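Local coordinates for B- and T-lymphocyte attenuator (PDB 1XAU), which acts as an inhibitory receptor on lymphocytes, dampening antigen receptor signalling through SHP-1 and SHP-2 and binding the TNF receptor family member HVEM, at residues Asn46-Trp57 / Ser89-Thr98; Leu60-Ser69 / Val80-Leu88. All coordinates share one frame; numbering follows the deposited sequence.

Contact 1 (Asn46-Trp57 / Ser89-Thr98); sequences NVTWCKHNGTIW and SDNGSYSCST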
loop_
_atom_site.group_PDB
_atom_site.type_symbol
_atom_site.label_atom_id
_atom_site.label_comp_id
_atom_site.label_asym_id
_atom_site.label_seq_id
_atom_site.Cartn_x
_atom_site.Cartn_y
_atom_site.Cartn_z
ATOM N N ASN A 46 11.078 -0.828 6.682
ATOM C CA ASN A 46 9.807 -0.831 7.440
ATOM C C ASN A 46 8.980 0.068 6.508
ATOM O O ASN A 46 9.232 1.256 6.384
ATOM C CB ASN A 46 9.949 -0.111 8.788
ATOM C CG ASN A 46 8.637 -0.082 9.596
ATOM O OD1 ASN A 46 7.584 -0.625 9.184
ATOM N ND2 ASN A 46 8.704 0.508 10.788
ATOM N N VAL A 47 7.989 -0.512 5.878
ATOM C CA VAL A 47 7.189 0.255 4.947
ATOM C C VAL A 47 5.834 0.550 5.557
ATOM O O VAL A 47 5.327 -0.311 6.280
ATOM C CB VAL A 47 6.942 -0.583 3.722
ATOM C CG1 VAL A 47 6.060 0.214 2.679
ATOM C CG2 VAL A 47 8.323 -0.947 3.070
ATOM N N THR A 48 5.275 1.710 5.266
ATOM C CA THR A 48 3.957 2.021 5.822
ATOM C C THR A 48 2.988 2.467 4.737
ATOM O O THR A 48 3.411 2.886 3.698
ATOM C CB THR A 48 4.048 3.080 6.930
ATOM O OG1 THR A 48 4.533 4.282 6.411
ATOM C CG2 THR A 48 5.116 2.684 7.977
ATOM N N TRP A 49 1.692 2.371 4.986
ATOM C CA TRP A 49 0.735 2.778 3.955
ATOM C C TRP A 49 0.245 4.164 4.328
ATOM O O TRP A 49 0.128 4.502 5.531
ATOM C CB TRP A 49 -0.471 1.827 3.950
ATOM C CG TRP A 49 -0.133 0.523 3.258
ATOM C CD1 TRP A 49 0.313 -0.672 3.833
ATOM C CD2 TRP A 49 -0.158 0.310 1.867
ATOM N NE1 TRP A 49 0.532 -1.614 2.842
ATOM C CE2 TRP A 49 0.252 -1.041 1.626
ATOM C CE3 TRP A 49 -0.488 1.135 0.773
ATOM C CZ2 TRP A 49 0.314 -1.579 0.339
ATOM C CZ3 TRP A 49 -0.428 0.613 -0.498
ATOM C CH2 TRP A 49 -0.032 -0.771 -0.715
ATOM N N CYS A 50 -0.110 4.914 3.298
ATOM C CA CYS A 50 -0.634 6.256 3.459
ATOM C C CYS A 50 -1.908 6.356 2.624
ATOM O O CYS A 50 -2.054 5.647 1.635
ATOM C CB CYS A 50 0.299 7.332 2.891
ATOM S SG CYS A 50 1.965 7.333 3.581
ATOM N N LYS A 51 -2.820 7.250 3.019
ATOM C CA LYS A 51 -4.035 7.427 2.245
ATOM C C LYS A 51 -4.213 8.949 2.104
ATOM O O LYS A 51 -4.012 9.676 3.076
ATOM C CB LYS A 51 -5.247 6.850 2.956
ATOM C CG LYS A 51 -6.556 7.035 2.143
ATOM C CD LYS A 51 -7.782 6.348 2.846
ATOM C CE LYS A 51 -9.065 6.540 2.041
ATOM N NZ LYS A 51 -10.250 5.961 2.758
ATOM N N HIS A 52 -4.585 9.410 0.937
ATOM C CA HIS A 52 -4.746 10.862 0.723
ATOM C C HIS A 52 -6.047 11.331 1.336
ATOM O O HIS A 52 -7.085 10.684 1.072
ATOM C CB HIS A 52 -4.780 11.137 -0.752
ATOM C CG HIS A 52 -4.447 12.556 -1.118
ATOM N ND1 HIS A 52 -5.418 13.489 -1.472
ATOM C CD2 HIS A 52 -3.252 13.203 -1.175
ATOM C CE1 HIS A 52 -4.826 14.652 -1.719
ATOM N NE2 HIS A 52 -3.513 14.513 -1.542
ATOM N N ASN A 53 -6.015 12.412 2.127
ATOM C CA ASN A 53 -7.259 12.828 2.783
ATOM C C ASN A 53 -7.972 13.935 2.066
ATOM O O ASN A 53 -8.820 14.618 2.672
ATOM C CB ASN A 53 -6.998 13.263 4.224
ATOM C CG ASN A 53 -6.185 14.532 4.306
ATOM O OD1 ASN A 53 -5.865 15.146 3.270
ATOM N ND2 ASN A 53 -5.824 14.930 5.523
ATOM N N GLY A 54 -7.621 14.162 0.819
ATOM C CA GLY A 54 -8.279 15.247 0.114
ATOM C C GLY A 54 -7.349 16.416 -0.114
ATOM O O GLY A 54 -7.472 17.137 -1.147
ATOM N N THR A 55 -6.426 16.647 0.826
ATOM C CA THR A 55 -5.432 17.713 0.615
ATOM C C THR A 55 -3.998 17.189 0.746
ATOM O O THR A 55 -3.115 17.584 -0.054
ATOM C CB THR A 55 -5.658 18.870 1.563
ATOM O OG1 THR A 55 -5.733 18.346 2.897
ATOM C CG2 THR A 55 -7.012 19.609 1.167
ATOM N N ILE A 56 -3.772 16.253 1.669
ATOM C CA ILE A 56 -2.433 15.706 1.849
ATOM C C ILE A 56 -2.411 14.185 2.075
ATOM O O ILE A 56 -3.462 13.561 2.288
ATOM C CB ILE A 56 -1.751 16.276 3.069
ATOM C CG1 ILE A 56 -2.655 16.042 4.282
ATOM C CG2 ILE A 56 -1.422 17.824 2.831
ATOM C CD1 ILE A 56 -2.051 16.521 5.578
ATOM N N TRP A 57 -1.207 13.627 2.062
ATOM C CA TRP A 57 -1.071 12.200 2.297
ATOM C C TRP A 57 -0.894 12.008 3.796
ATOM O O TRP A 57 -0.083 12.733 4.426
ATOM C CB TRP A 57 0.165 11.661 1.545
ATOM C CG TRP A 57 -0.056 11.516 0.084
ATOM C CD1 TRP A 57 0.339 12.396 -0.930
ATOM C CD2 TRP A 57 -0.736 10.441 -0.550
ATOM N NE1 TRP A 57 -0.076 11.889 -2.167
ATOM C CE2 TRP A 57 -0.731 10.695 -1.949
ATOM C CE3 TRP A 57 -1.365 9.270 -0.074
ATOM C CZ2 TRP A 57 -1.318 9.806 -2.881
ATOM C CZ3 TRP A 57 -1.942 8.393 -1.023
ATOM C CH2 TRP A 57 -1.904 8.669 -2.393
ATOM N N SER A 89 -16.378 3.563 2.659
ATOM C CA SER A 89 -15.505 4.609 3.170
ATOM C C SER A 89 -14.008 4.398 2.810
ATOM O O SER A 89 -13.161 5.306 3.036
ATOM C CB SER A 89 -15.607 4.716 4.703
ATOM O OG SER A 89 -15.350 3.457 5.267
ATOM N N ASP A 90 -13.669 3.192 2.329
ATOM C CA ASP A 90 -12.298 2.877 1.915
ATOM C C ASP A 90 -11.950 3.400 0.539
ATOM O O ASP A 90 -10.813 3.278 0.119
ATOM C CB ASP A 90 -12.048 1.332 2.021
ATOM C CG ASP A 90 -12.135 0.849 3.495
ATOM O OD1 ASP A 90 -11.472 1.500 4.388
ATOM O OD2 ASP A 90 -12.869 -0.138 3.802
ATOM N N ASN A 91 -12.929 3.931 -0.183
ATOM C CA ASN A 91 -12.701 4.521 -1.511
ATOM C C ASN A 91 -11.572 5.570 -1.356
ATOM O O ASN A 91 -11.531 6.299 -0.336
ATOM C CB ASN A 91 -13.952 5.276 -1.883
ATOM C CG ASN A 91 -14.079 5.506 -3.327
ATOM O OD1 ASN A 91 -14.572 4.644 -4.078
ATOM N ND2 ASN A 91 -13.644 6.725 -3.769
ATOM N N GLY A 92 -10.671 5.673 -2.300
ATOM C CA GLY A 92 -9.622 6.698 -2.117
ATOM C C GLY A 92 -8.314 6.311 -2.754
ATOM O O GLY A 92 -8.246 5.265 -3.459
ATOM N N SER A 93 -7.256 7.099 -2.502
ATOM C CA SER A 93 -5.930 6.905 -3.126
ATOM C C SER A 93 -4.955 6.489 -2.055
ATOM O O SER A 93 -4.983 7.084 -0.969
ATOM C CB SER A 93 -5.418 8.240 -3.779
ATOM O OG SER A 93 -6.224 8.578 -4.889
ATOM N N TYR A 94 -4.156 5.440 -2.325
ATOM C CA TYR A 94 -3.234 4.896 -1.329
ATOM C C TYR A 94 -1.781 4.890 -1.881
ATOM O O TYR A 94 -1.574 4.846 -3.078
ATOM C CB TYR A 94 -3.654 3.438 -1.046
ATOM C CG TYR A 94 -5.021 3.318 -0.380
ATOM C CD1 TYR A 94 -5.096 3.196 0.989
ATOM C CD2 TYR A 94 -6.205 3.371 -1.123
ATOM C CE1 TYR A 94 -6.328 3.106 1.635
ATOM C CE2 TYR A 94 -7.471 3.311 -0.491
ATOM C CZ TYR A 94 -7.496 3.173 0.906
ATOM O OH TYR A 94 -8.668 3.060 1.671
ATOM N N SER A 95 -0.795 4.926 -1.015
ATOM C CA SER A 95 0.615 4.823 -1.496
ATOM C C SER A 95 1.367 4.203 -0.339
ATOM O O SER A 95 0.849 4.177 0.798
ATOM C CB SER A 95 1.225 6.230 -1.826
ATOM O OG SER A 95 1.240 7.070 -0.666
ATOM N N CYS A 96 2.598 3.737 -0.577
ATOM C CA CYS A 96 3.399 3.172 0.511
ATOM C C CYS A 96 4.695 4.032 0.596
ATOM O O CYS A 96 5.078 4.704 -0.380
ATOM C CB CYS A 96 3.663 1.622 0.263
ATOM S SG CYS A 96 4.232 1.311 -1.469
ATOM N N SER A 97 5.316 4.081 1.763
ATOM C CA SER A 97 6.534 4.907 1.881
ATOM C C SER A 97 7.412 4.284 2.932
ATOM O O SER A 97 6.984 3.432 3.725
ATOM C CB SER A 97 6.256 6.366 2.304
ATOM O OG SER A 97 5.408 6.359 3.428
ATOM N N THR A 98 8.668 4.710 2.945
ATOM C CA THR A 98 9.525 4.172 3.948
ATOM C C THR A 98 10.609 5.221 4.198
ATOM O O THR A 98 10.951 5.969 3.305
ATOM C CB THR A 98 10.156 2.813 3.503
ATOM O OG1 THR A 98 10.999 2.322 4.567
ATOM C CG2 THR A 98 11.043 2.980 2.295
HETATM O O HOH W 1 -9.445 3.397 4.141
HETATM O O HOH W 2 -8.161 9.212 -0.840
#
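Trp49 and Cys96 face one another on the antiparallel strands 47-52 and 92-98, strands C and F of an immunoglobulin domain, and illustrate its classic core, in which a tryptophan packs against the intersheet disulfide. Cys96 is joined to Cys36 of the other sheet. Cys96 CB lies over one face of the Trp49 indole, 4.2 Å from the centroid of the six-membered ring and just 9° off the normal. Cys96 SG is above the ring too, but farther off. Val47 CG1 closes on Cys96 CB at 3.7 Å, and the ring of Phe79 meets Trp49 nearly parallel. Reciprocal backbone bonds of Thr48 with Ser97 and of Cys50 with Ser95 hold the strands together, with these four side chains turned to the opposite face.

Farther along, Lys51 and Tyr94 run side by side. With its CG anti to the backbone N (chi1 180°) and the rest fully extended, Lys51 lays CG over the Tyr94 ring, 4.2 Å from its centroid. Tyr94 OH donates to Asp90 O at 2.7 Å, the tyrosine corner of the D-x-G-x-Y-x-C signature. A water accepts from Lys51 NZ and donates to both Tyr94 OH and Asp90 OD1, while Asp90 OD2 takes the backbone N of His87.

The other face of the sheet is more polar and, at Thr48 and Trp57, more open to solvent. Cys50 SG rests 3.6 Å from Ser97 OG, and Trp57, a changed residue in this structure, places one indole face over Ser95 and the opposite one against His52 CD2. Near the end of the pairing, next to the bond from His52 N to Ser93 O, a water spans the strands, donating to His52 O at 2.6 Å and accepting from Ser93 N at 2.8 Å.

Contact 2 (Leu60-Ser69 / Val80-Leu88); sequences LEVGPQLYTS and VLHFKPIHL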
loop_
_atom_site.group_PDB
_atom_site.type_symbol
_atom_site.label_atom_id
_atom_site.label_comp_id
_atom_site.label_asym_id
_atom_site.label_seq_id
_atom_site.Cartn_x
_atom_site.Cartn_y
_atom_site.Cartn_z
ATOM N N LEU A 60 -1.934 5.788 7.253
ATOM C CA LEU A 60 -3.160 5.025 7.321
ATOM C C LEU A 60 -3.263 4.315 8.653
ATOM O O LEU A 60 -2.333 3.629 9.079
ATOM C CB LEU A 60 -3.194 3.997 6.181
ATOM C CG LEU A 60 -4.431 3.114 6.154
ATOM C CD1 LEU A 60 -5.660 4.026 5.869
ATOM C CD2 LEU A 60 -4.349 2.042 5.031
ATOM N N GLU A 61 -4.386 4.483 9.304
ATOM C CA GLU A 61 -4.615 3.799 10.594
ATOM C C GLU A 61 -5.138 2.367 10.338
ATOM O O GLU A 61 -6.093 2.202 9.559
ATOM C CB GLU A 61 -5.649 4.589 11.383
ATOM C CG GLU A 61 -5.930 4.020 12.776
ATOM C CD GLU A 61 -6.986 4.963 13.484
ATOM O OE1 GLU A 61 -8.001 5.292 12.798
ATOM O OE2 GLU A 61 -6.785 5.348 14.648
ATOM N N VAL A 62 -4.514 1.376 10.965
ATOM C CA VAL A 62 -4.950 0.002 10.790
ATOM C C VAL A 62 -5.793 -0.396 11.987
ATOM O O VAL A 62 -5.866 0.373 12.968
ATOM C CB VAL A 62 -3.793 -0.908 10.523
ATOM C CG1 VAL A 62 -3.223 -0.545 9.085
ATOM C CG2 VAL A 62 -2.676 -0.736 11.597
ATOM N N GLY A 63 -6.456 -1.560 11.946
ATOM C CA GLY A 63 -7.327 -1.915 13.072
ATOM C C GLY A 63 -7.962 -3.261 12.882
ATOM O O GLY A 63 -7.377 -4.060 12.165
ATOM N N PRO A 64 -9.135 -3.530 13.482
ATOM C CA PRO A 64 -9.729 -4.880 13.303
ATOM C C PRO A 64 -10.117 -5.336 11.924
ATOM O O PRO A 64 -10.284 -6.514 11.712
ATOM C CB PRO A 64 -10.924 -4.878 14.286
ATOM C CG PRO A 64 -11.494 -3.497 14.110
ATOM C CD PRO A 64 -10.152 -2.577 14.024
ATOM N N GLN A 65 -10.228 -4.435 10.982
ATOM C CA GLN A 65 -10.621 -4.814 9.626
ATOM C C GLN A 65 -9.602 -4.331 8.582
ATOM O O GLN A 65 -9.946 -4.250 7.411
ATOM C CB GLN A 65 -11.985 -4.176 9.380
ATOM C CG GLN A 65 -13.027 -4.725 10.366
ATOM C CD GLN A 65 -14.422 -4.215 10.015
ATOM O OE1 GLN A 65 -14.597 -3.033 9.751
ATOM N NE2 GLN A 65 -15.408 -5.107 10.015
ATOM N N LEU A 66 -8.383 -4.006 9.002
ATOM C CA LEU A 66 -7.389 -3.466 8.045
ATOM C C LEU A 66 -6.043 -3.861 8.636
ATOM O O LEU A 66 -5.711 -3.421 9.790
ATOM C CB LEU A 66 -7.431 -1.948 8.012
ATOM C CG LEU A 66 -6.688 -1.286 6.867
ATOM C CD1 LEU A 66 -7.169 -1.819 5.565
ATOM C CD2 LEU A 66 -6.887 0.304 6.974
ATOM N N TYR A 67 -5.249 -4.628 7.890
ATOM C CA TYR A 67 -3.974 -5.093 8.435
ATOM C C TYR A 67 -2.996 -5.279 7.307
ATOM O O TYR A 67 -3.382 -5.240 6.142
ATOM C CB TYR A 67 -4.143 -6.407 9.269
ATOM C CG TYR A 67 -4.588 -7.588 8.427
ATOM C CD1 TYR A 67 -3.632 -8.450 7.873
ATOM C CD2 TYR A 67 -5.932 -7.874 8.225
ATOM C CE1 TYR A 67 -3.998 -9.560 7.146
ATOM C CE2 TYR A 67 -6.337 -9.034 7.481
ATOM C CZ TYR A 67 -5.378 -9.854 6.951
ATOM O OH TYR A 67 -5.785 -10.948 6.165
ATOM N N THR A 68 -1.722 -5.525 7.650
ATOM C CA THR A 68 -0.711 -5.642 6.616
ATOM C C THR A 68 0.022 -6.959 6.702
ATOM O O THR A 68 -0.049 -7.703 7.738
ATOM C CB THR A 68 0.341 -4.505 6.707
ATOM O OG1 THR A 68 1.072 -4.617 7.937
ATOM C CG2 THR A 68 -0.324 -3.077 6.706
ATOM N N SER A 69 0.690 -7.306 5.616
ATOM C CA SER A 69 1.503 -8.541 5.625
ATOM C C SER A 69 2.563 -8.397 4.529
ATOM O O SER A 69 2.503 -7.513 3.629
ATOM C CB SER A 69 0.670 -9.801 5.314
ATOM O OG SER A 69 0.342 -9.957 3.944
ATOM N N VAL A 80 1.658 -5.835 1.590
ATOM C CA VAL A 80 0.257 -5.839 1.269
ATOM C C VAL A 80 -0.631 -5.207 2.323
ATOM O O VAL A 80 -0.353 -5.367 3.511
ATOM C CB VAL A 80 -0.105 -7.325 1.170
ATOM C CG1 VAL A 80 -1.490 -7.515 0.651
ATOM C CG2 VAL A 80 0.946 -7.996 0.252
ATOM N N LEU A 81 -1.672 -4.524 1.881
ATOM C CA LEU A 81 -2.690 -3.930 2.757
ATOM C C LEU A 81 -3.940 -4.768 2.518
ATOM O O LEU A 81 -4.470 -4.830 1.387
ATOM C CB LEU A 81 -2.890 -2.445 2.397
ATOM C CG LEU A 81 -4.016 -1.805 3.228
ATOM C CD1 LEU A 81 -3.521 -1.700 4.721
ATOM C CD2 LEU A 81 -4.346 -0.411 2.644
ATOM N N HIS A 82 -4.492 -5.347 3.585
ATOM C CA HIS A 82 -5.677 -6.233 3.468
ATOM C C HIS A 82 -6.897 -5.594 4.107
ATOM O O HIS A 82 -6.845 -5.218 5.287
ATOM C CB HIS A 82 -5.445 -7.498 4.250
ATOM C CG HIS A 82 -4.249 -8.272 3.810
ATOM N ND1 HIS A 82 -4.329 -9.297 2.905
ATOM C CD2 HIS A 82 -2.960 -8.221 4.221
ATOM C CE1 HIS A 82 -3.127 -9.851 2.771
ATOM N NE2 HIS A 82 -2.282 -9.223 3.558
ATOM N N PHE A 83 -7.976 -5.469 3.368
ATOM C CA PHE A 83 -9.212 -4.919 3.896
ATOM C C PHE A 83 -10.122 -6.146 4.162
ATOM O O PHE A 83 -10.452 -6.920 3.216
ATOM C CB PHE A 83 -9.913 -4.060 2.831
ATOM C CG PHE A 83 -9.113 -2.868 2.374
ATOM C CD1 PHE A 83 -9.428 -1.609 2.890
ATOM C CD2 PHE A 83 -8.081 -2.998 1.455
ATOM C CE1 PHE A 83 -8.696 -0.460 2.467
ATOM C CE2 PHE A 83 -7.319 -1.850 1.030
ATOM C CZ PHE A 83 -7.662 -0.576 1.562
ATOM N N LYS A 84 -10.575 -6.293 5.404
ATOM C CA LYS A 84 -11.346 -7.454 5.833
ATOM C C LYS A 84 -12.555 -7.018 6.643
ATOM O O LYS A 84 -12.514 -7.040 7.891
ATOM C CB LYS A 84 -10.444 -8.329 6.726
ATOM C CG LYS A 84 -11.082 -9.677 7.170
ATOM C CD LYS A 84 -10.077 -10.600 7.889
ATOM C CE LYS A 84 -10.844 -11.808 8.583
ATOM N NZ LYS A 84 -9.983 -13.101 8.704
ATOM N N PRO A 85 -13.616 -6.597 5.964
ATOM C CA PRO A 85 -13.728 -6.512 4.500
ATOM C C PRO A 85 -13.540 -5.060 4.132
ATOM O O PRO A 85 -13.400 -4.219 5.020
ATOM C CB PRO A 85 -15.194 -6.891 4.253
ATOM C CG PRO A 85 -15.896 -6.243 5.400
ATOM C CD PRO A 85 -14.930 -6.420 6.616
ATOM N N ILE A 86 -13.625 -4.753 2.841
ATOM C CA ILE A 86 -13.550 -3.399 2.378
ATOM C C ILE A 86 -14.921 -2.691 2.479
ATOM O O ILE A 86 -15.990 -3.358 2.443
ATOM C CB ILE A 86 -13.005 -3.329 0.946
ATOM C CG1 ILE A 86 -12.671 -1.852 0.677
ATOM C CG2 ILE A 86 -14.047 -3.863 -0.067
ATOM C CD1 ILE A 86 -11.693 -1.787 -0.460
ATOM N N HIS A 87 -14.897 -1.390 2.736
ATOM C CA HIS A 87 -16.148 -0.650 2.901
ATOM C C HIS A 87 -16.219 0.521 1.958
ATOM O O HIS A 87 -15.199 0.967 1.399
ATOM C CB HIS A 87 -16.272 -0.061 4.326
ATOM C CG HIS A 87 -15.941 -1.010 5.433
ATOM N ND1 HIS A 87 -14.727 -0.980 6.109
ATOM C CD2 HIS A 87 -16.659 -2.015 5.991
ATOM C CE1 HIS A 87 -14.718 -1.940 7.025
ATOM N NE2 HIS A 87 -15.878 -2.575 6.972
ATOM N N LEU A 88 -17.421 1.095 1.777
ATOM C CA LEU A 88 -17.490 2.283 0.924
ATOM C C LEU A 88 -16.536 3.373 1.357
ATOM O O LEU A 88 -15.934 4.060 0.488
ATOM C CB LEU A 88 -18.939 2.902 0.878
ATOM C CG LEU A 88 -19.934 2.001 0.135
ATOM C CD1 LEU A 88 -21.437 2.408 0.540
ATOM C CD2 LEU A 88 -19.724 2.159 -1.403
HETATM O O HOH W 3 -11.372 -2.601 5.922
HETATM O O HOH W 4 -18.054 -4.076 8.856
HETATM O O HOH W 5 -6.742 -12.806 8.801
#
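This contact is an antiparallel beta hairpin pairing, strands D and E at one margin of an immunoglobulin sandwich, with Tyr67 matched to His82 and Leu66 to Phe83. Strand 66-69 is outermost in its sheet, whereas strand 80-83 also bonds to strand 32-39 on its far side. Backbone N-H groups and carbonyls are exchanged both ways between Tyr67 and His82 and between Ser69 and Val80. Beyond them, Lys84 N donates to Gln65 O in an almost straight bond (177° at the hydrogen), although it comes from above the carbonyl plane; a water donates to the same oxygen and also to Pro85 O, just after the cis peptide.

The two faces differ in chemistry. Inward, Leu66 lies alongside Phe83 and sets CD1 over its ring, 3.8 Å from the centroid, while Ile86 CD1 covers the opposite face. Leu60 and Leu81 meet tip to tip, their CD2 atoms a tight 3.4 Å apart. On the outer face, Tyr67 has its CG between the backbone N and the carbonyl carbon (chi1 65°), which carries its ring across the neighbouring strand onto His82. The two ring planes are 14° apart but slid so that they barely overlap; it is His82 CB that sits over the tyrosine face, 3.7 Å from the centroid.

His82 is thereby gripped on several sides. Val80 CG1 covers the imidazole face opposite Tyr67 OH, and Ser69 OG lies in the ring plane, hydrogen-bonded to His82 NE2 at 2.8 Å. The flanking groups would limit tilting and the in-plane bond would set the rotation of the ring, so this partly exposed histidine is probably held in a defined orientation on the outer surface of the hairpin.

Followed from the N terminus, the chain passes through 46-57, 60-69, 80-88 and 89-98 in that order, so contact 2 is nested inside the loop closed by contact 1 and the two do not cross. Contact 2 closes a short hairpin; contact 1 spans a longer excursion that leaves one sheet, adds an outermost and an inner strand to the other sheet and returns. A probable hydrogen bond from Leu60 N to Trp49 O ties the beginning of 60-69 to strand 47-52, where the chain is leaving that sheet. The layers themselves are joined where Trp49 CE2 packs on Leu81 CB at 3.5 Å, and again where Tyr94 OH and Asp90 CG lie against the ring of Phe83.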